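Local coordinates for uncharacterized protein aq_328 (Aquifex aeolicus, PDB 1R4V), which is of unknown function but folds as a single chain into an ancestral-type histone fold, and may take part in protein heterodimerization, at residues G66-A71 / D77-A82; E108-I113 / S129-I134. All blocks are in the same frame, centred on the assembly; numbering follows the deposited sequence.

Overall arrangement
From the N terminus, the chain runs through helices 29-40 and 46-62 before it reaches contact 1. There segment 66-71, on helix 67-73, meets segment 77-82 after the end of the helix and a short turn. This is a local loop closure, and strand 78-79 emerges from it. Helix 88-98 follows, then contact 2, where segment 108-113 on helix 106-113 meets segment 129-134 at the start of helix 131-149. Its longer loop carries strand 122-123, which pairs in parallel with strand 78-79. The two loops are therefore in series, neither nested nor crossed, but the strand pair joins them. Leu81 CD1 also packs 4.2 Å from Ile134 CD1.

Contact 1: residues G66-A71 / D77-A82; sequences GAEQRA and DFIALA
Ile79 packs against Ala67, Glu68 and Ala71 on one flank of helix 67-73. It does so from the short strand 78-79 that follows the helix. This strand pairs in parallel with strand 122-123, consistent with the parallel loop pairing of the histone fold, and Ile79 makes backbone hydrogen bonds with Asn122 and, just past that strand, Gly124.

The Ile79 side chain splits at CB, and its two branches reach neighbouring residues of the helix, Ala67 and Glu68. CG2 stands anti to the backbone N and reaches Ala67, with CG2 4.0 Å from Ala67 CB. The other branch starts with CG1, which lies beside the backbone N (chi1 -62°). The chain then extends to CD1 with chi2 at 157°. At this tip, CD1 comes 4.3 Å from Glu68 CG, so it touches the aliphatic part of that side chain. Val119 and Leu127 add further apolar contacts to Ile79.

Beyond CG, Glu68 turns to a polar task. Its OE1 accepts hydrogen bonds from the backbone N atoms of Glu120 and Met121, which ties helix 67-73 to the loop before strand 122-123.

No hydrogen bond links the two segments directly. One turn further along the helix, the methyl of Ala71 lies against the backbone of the strand: CB is 4.5 Å from Ile79 CA and 3.4 Å from Phe78 O.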
loop_
_atom_site.group_PDB
_atom_site.type_symbol
_atom_site.label_atom_id
_atom_site.label_comp_id
_atom_site.label_asym_id
_atom_site.label_seq_id
_atom_site.Cartn_x
_atom_site.Cartn_y
_atom_site.Cartn_z
ATOM N N GLY A 66 -11.104 -5.162 -12.978
ATOM C CA GLY A 66 -11.020 -5.056 -14.432
ATOM C C GLY A 66 -9.768 -5.621 -15.068
ATOM O O GLY A 66 -9.717 -5.682 -16.299
ATOM N N ALA A 67 -8.797 -6.082 -14.279
ATOM C CA ALA A 67 -7.498 -6.464 -14.819
ATOM C C ALA A 67 -7.502 -7.703 -15.725
ATOM O O ALA A 67 -6.835 -7.718 -16.755
ATOM C CB ALA A 67 -6.450 -6.601 -13.750
ATOM N N GLU A 68 -8.222 -8.747 -15.359
ATOM C CA GLU A 68 -8.311 -9.915 -16.233
ATOM C C GLU A 68 -8.936 -9.584 -17.569
ATOM O O GLU A 68 -8.451 -10.070 -18.592
ATOM C CB GLU A 68 -9.060 -11.048 -15.542
ATOM C CG GLU A 68 -8.273 -11.622 -14.385
ATOM C CD GLU A 68 -8.989 -12.772 -13.683
ATOM O OE1 GLU A 68 -8.376 -13.828 -13.473
ATOM O OE2 GLU A 68 -10.172 -12.629 -13.309
ATOM N N GLN A 69 -9.982 -8.755 -17.582
ATOM C CA GLN A 69 -10.605 -8.366 -18.832
ATOM C C GLN A 69 -9.669 -7.579 -19.715
ATOM O O GLN A 69 -9.609 -7.851 -20.920
ATOM C CB GLN A 69 -11.862 -7.531 -18.595
ATOM C CG GLN A 69 -12.511 -7.098 -19.855
ATOM C CD GLN A 69 -13.100 -8.237 -20.627
ATOM O OE1 GLN A 69 -14.267 -8.542 -20.418
ATOM N NE2 GLN A 69 -12.334 -8.828 -21.551
ATOM N N ARG A 70 -8.956 -6.607 -19.131
ATOM C CA ARG A 70 -8.051 -5.770 -19.896
ATOM C C ARG A 70 -6.956 -6.679 -20.464
ATOM O O ARG A 70 -6.582 -6.525 -21.622
ATOM C CB ARG A 70 -7.463 -4.661 -19.038
ATOM C CG ARG A 70 -8.503 -3.695 -18.521
ATOM C CD ARG A 70 -7.873 -2.509 -17.785
ATOM N NE ARG A 70 -8.905 -1.784 -17.053
ATOM C CZ ARG A 70 -9.119 -1.857 -15.752
ATOM N NH1 ARG A 70 -8.392 -2.611 -14.929
ATOM N NH2 ARG A 70 -10.127 -1.163 -15.278
ATOM N N ALA A 71 -6.446 -7.601 -19.657
ATOM C CA ALA A 71 -5.396 -8.523 -20.112
ATOM C C ALA A 71 -5.898 -9.358 -21.291
ATOM O O ALA A 71 -5.213 -9.451 -22.315
ATOM C CB ALA A 71 -4.934 -9.411 -19.017
ATOM N N ASP A 77 -2.186 -13.765 -21.453
ATOM C CA ASP A 77 -2.601 -14.790 -20.522
ATOM C C ASP A 77 -2.053 -14.538 -19.107
ATOM O O ASP A 77 -1.990 -15.443 -18.293
ATOM C CB ASP A 77 -2.175 -16.149 -21.069
ATOM C CG ASP A 77 -2.992 -17.297 -20.490
ATOM O OD1 ASP A 77 -4.005 -17.026 -19.795
ATOM O OD2 ASP A 77 -2.698 -18.506 -20.675
ATOM N N PHE A 78 -1.665 -13.302 -18.812
ATOM C CA PHE A 78 -1.118 -12.881 -17.533
ATOM C C PHE A 78 -1.537 -11.417 -17.346
ATOM O O PHE A 78 -1.839 -10.722 -18.309
ATOM C CB PHE A 78 0.419 -12.993 -17.466
ATOM C CG PHE A 78 1.113 -12.136 -18.466
ATOM C CD1 PHE A 78 1.442 -10.817 -18.159
ATOM C CD2 PHE A 78 1.386 -12.623 -19.733
ATOM C CE1 PHE A 78 2.031 -10.012 -19.089
ATOM C CE2 PHE A 78 1.987 -11.820 -20.664
ATOM C CZ PHE A 78 2.311 -10.523 -20.346
ATOM N N ILE A 79 -1.554 -10.952 -16.107
ATOM C CA ILE A 79 -1.819 -9.550 -15.837
ATOM C C ILE A 79 -0.532 -8.750 -15.857
ATOM O O ILE A 79 0.438 -9.102 -15.189
ATOM C CB ILE A 79 -2.489 -9.430 -14.474
ATOM C CG1 ILE A 79 -3.832 -10.181 -14.531
ATOM C CG2 ILE A 79 -2.704 -7.936 -14.126
ATOM C CD1 ILE A 79 -4.278 -10.595 -13.198
ATOM N N ALA A 80 -0.537 -7.670 -16.624
ATOM C CA ALA A 80 0.539 -6.698 -16.716
ATOM C C ALA A 80 0.158 -5.442 -15.941
ATOM O O ALA A 80 -1.009 -5.209 -15.613
ATOM C CB ALA A 80 0.787 -6.309 -18.146
ATOM N N LEU A 81 1.158 -4.609 -15.680
ATOM C CA LEU A 81 0.949 -3.324 -15.012
ATOM C C LEU A 81 -0.106 -2.471 -15.724
ATOM O O LEU A 81 -0.946 -1.866 -15.043
ATOM C CB LEU A 81 2.264 -2.545 -14.899
ATOM C CG LEU A 81 2.218 -1.177 -14.210
ATOM C CD1 LEU A 81 1.798 -1.362 -12.778
ATOM C CD2 LEU A 81 3.570 -0.475 -14.260
ATOM N N ALA A 82 -0.046 -2.449 -17.062
ATOM C CA ALA A 82 -0.987 -1.703 -17.924
ATOM C C ALA A 82 -2.442 -2.111 -17.740
ATOM O O ALA A 82 -3.341 -1.347 -18.101
ATOM C CB ALA A 82 -0.641 -1.922 -19.372
#

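Contact 2: residues E108-I113 / S129-I134; sequences ELLEYI and SEYRNI
The ring of Tyr131 is met obliquely by Leu110 CD2, while Phe60 of helix 46-62 packs against the same ring in a T-shaped (edge-to-face) stack and Phe64 and Pro117 also touch the tyrosine. The closest approach between the segments falls at the base of the ring, where Leu110 CD1 lies 3.8 Å from Tyr131 CB. The two side chains cross at about a right angle. Leu110 has a chi1 of -143°, off the usual staggered positions, and its two methyls divide the work. CD1 packs on CB and also lies 4.3 Å from Arg132 N, while CD2 is the methyl turned obliquely to the ring.

Two other flat groups meet within 129-134. Asn133 ND2 gives a nearly straight hydrogen bond of 2.9 Å to Glu130 OE1 (171°). The oxygen lies in the asparagine amide plane but is approached from above its own carboxylate plane. Arg132 NE forms a salt bridge with Asp107, a second tie to helix 106-113.

The contact thus sets helix 106-113 against the first turn of helix 131-149. Leu109 and Ile113 bridge Leu53 of helix 46-62 and Met135, while Arg132 and Asn133 rest on Phe97 of helix 88-98.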
loop_
_atom_site.group_PDB
_atom_site.type_symbol
_atom_site.label_atom_id
_atom_site.label_comp_id
_atom_site.label_asym_id
_atom_site.label_seq_id
_atom_site.Cartn_x
_atom_site.Cartn_y
_atom_site.Cartn_z
ATOM N N GLU A 108 10.012 -5.774 3.368
ATOM C CA GLU A 108 9.619 -6.645 4.453
ATOM C C GLU A 108 8.105 -6.574 4.634
ATOM O O GLU A 108 7.465 -7.581 4.935
ATOM C CB GLU A 108 10.341 -6.270 5.758
ATOM C CG GLU A 108 11.862 -6.229 5.655
ATOM C CD GLU A 108 12.458 -4.859 5.312
ATOM O OE1 GLU A 108 12.073 -4.234 4.287
ATOM O OE2 GLU A 108 13.347 -4.404 6.076
ATOM N N LEU A 109 7.523 -5.395 4.455
ATOM C CA LEU A 109 6.095 -5.233 4.693
ATOM C C LEU A 109 5.292 -5.975 3.615
ATOM O O LEU A 109 4.215 -6.528 3.870
ATOM C CB LEU A 109 5.742 -3.751 4.726
ATOM C CG LEU A 109 6.352 -2.952 5.885
ATOM C CD1 LEU A 109 6.108 -1.481 5.584
ATOM C CD2 LEU A 109 5.771 -3.409 7.205
ATOM N N LEU A 110 5.835 -6.006 2.407
ATOM C CA LEU A 110 5.212 -6.731 1.299
ATOM C C LEU A 110 5.090 -8.215 1.652
ATOM O O LEU A 110 4.032 -8.813 1.491
ATOM C CB LEU A 110 6.033 -6.567 0.019
ATOM C CG LEU A 110 5.292 -6.444 -1.316
ATOM C CD1 LEU A 110 6.194 -6.991 -2.382
ATOM C CD2 LEU A 110 3.883 -7.068 -1.383
ATOM N N GLU A 111 6.168 -8.813 2.144
ATOM C CA GLU A 111 6.137 -10.214 2.566
ATOM C C GLU A 111 5.190 -10.424 3.738
ATOM O O GLU A 111 4.457 -11.405 3.795
ATOM C CB GLU A 111 7.524 -10.750 2.921
ATOM C CG GLU A 111 7.591 -12.264 2.794
ATOM C CD GLU A 111 8.997 -12.836 2.949
ATOM O OE1 GLU A 111 9.292 -13.894 2.323
ATOM O OE2 GLU A 111 9.810 -12.230 3.697
ATOM N N TYR A 112 5.209 -9.489 4.676
ATOM C CA TYR A 112 4.317 -9.543 5.818
ATOM C C TYR A 112 2.839 -9.583 5.450
ATOM O O TYR A 112 2.108 -10.382 6.019
ATOM C CB TYR A 112 4.557 -8.347 6.720
ATOM C CG TYR A 112 3.698 -8.411 7.952
ATOM C CD1 TYR A 112 4.106 -9.188 9.018
ATOM C CD2 TYR A 112 2.489 -7.715 8.043
ATOM C CE1 TYR A 112 3.362 -9.270 10.156
ATOM C CE2 TYR A 112 1.717 -7.782 9.204
ATOM C CZ TYR A 112 2.177 -8.569 10.251
ATOM O OH TYR A 112 1.518 -8.730 11.443
ATOM N N ILE A 113 2.379 -8.748 4.516
ATOM C CA ILE A 113 0.950 -8.759 4.199
ATOM C C ILE A 113 0.468 -10.011 3.466
ATOM O O ILE A 113 -0.739 -10.273 3.434
ATOM C CB ILE A 113 0.491 -7.475 3.490
ATOM C CG1 ILE A 113 1.202 -7.260 2.152
ATOM C CG2 ILE A 113 0.666 -6.302 4.455
ATOM C CD1 ILE A 113 0.511 -6.304 1.196
ATOM N N SER A 129 7.528 -7.664 -9.993
ATOM C CA SER A 129 8.679 -6.811 -9.695
ATOM C C SER A 129 8.330 -5.375 -9.350
ATOM O O SER A 129 9.140 -4.701 -8.744
ATOM C CB SER A 129 9.639 -6.779 -10.882
ATOM O OG SER A 129 10.173 -8.082 -11.050
ATOM N N GLU A 130 7.153 -4.889 -9.741
ATOM C CA GLU A 130 6.698 -3.536 -9.392
ATOM C C GLU A 130 5.908 -3.450 -8.100
ATOM O O GLU A 130 5.498 -2.357 -7.741
ATOM C CB GLU A 130 5.796 -2.951 -10.495
ATOM C CG GLU A 130 6.541 -2.470 -11.727
ATOM C CD GLU A 130 7.588 -1.405 -11.409
ATOM O OE1 GLU A 130 7.247 -0.389 -10.748
ATOM O OE2 GLU A 130 8.763 -1.597 -11.826
ATOM N N TYR A 131 5.647 -4.564 -7.431
ATOM C CA TYR A 131 4.804 -4.560 -6.248
ATOM C C TYR A 131 5.365 -3.677 -5.151
ATOM O O TYR A 131 4.608 -3.101 -4.371
ATOM C CB TYR A 131 4.637 -5.976 -5.704
ATOM C CG TYR A 131 3.582 -6.839 -6.318
ATOM C CD1 TYR A 131 2.895 -6.483 -7.493
ATOM C CD2 TYR A 131 3.246 -8.038 -5.705
ATOM C CE1 TYR A 131 1.918 -7.320 -8.045
ATOM C CE2 TYR A 131 2.256 -8.867 -6.231
ATOM C CZ TYR A 131 1.594 -8.505 -7.387
ATOM O OH TYR A 131 0.652 -9.371 -7.855
ATOM N N ARG A 132 6.687 -3.588 -5.036
ATOM C CA ARG A 132 7.249 -2.716 -4.003
ATOM C C ARG A 132 6.933 -1.238 -4.248
ATOM O O ARG A 132 6.660 -0.489 -3.315
ATOM C CB ARG A 132 8.750 -2.978 -3.828
ATOM C CG ARG A 132 9.630 -2.588 -5.012
ATOM C CD ARG A 132 11.113 -2.931 -4.779
ATOM N NE ARG A 132 11.495 -2.504 -3.436
ATOM C CZ ARG A 132 11.718 -1.242 -3.089
ATOM N NH1 ARG A 132 12.044 -0.985 -1.831
ATOM N NH2 ARG A 132 11.634 -0.241 -3.968
ATOM N N ASN A 133 6.940 -0.813 -5.509
ATOM C CA ASN A 133 6.600 0.559 -5.866
ATOM C C ASN A 133 5.118 0.825 -5.659
ATOM O O ASN A 133 4.755 1.874 -5.175
ATOM C CB ASN A 133 7.038 0.881 -7.281
ATOM C CG ASN A 133 8.547 0.811 -7.404
ATOM O OD1 ASN A 133 9.276 1.216 -6.487
ATOM N ND2 ASN A 133 9.018 0.253 -8.510
ATOM N N ILE A 134 4.274 -0.129 -6.009
ATOM C CA ILE A 134 2.828 0.033 -5.806
ATOM C C ILE A 134 2.508 0.157 -4.324
ATOM O O ILE A 134 1.744 1.044 -3.920
ATOM C CB ILE A 134 2.082 -1.134 -6.443
ATOM C CG1 ILE A 134 2.276 -1.081 -7.963
ATOM C CG2 ILE A 134 0.605 -1.080 -6.080
ATOM C CD1 ILE A 134 1.777 -2.303 -8.710
#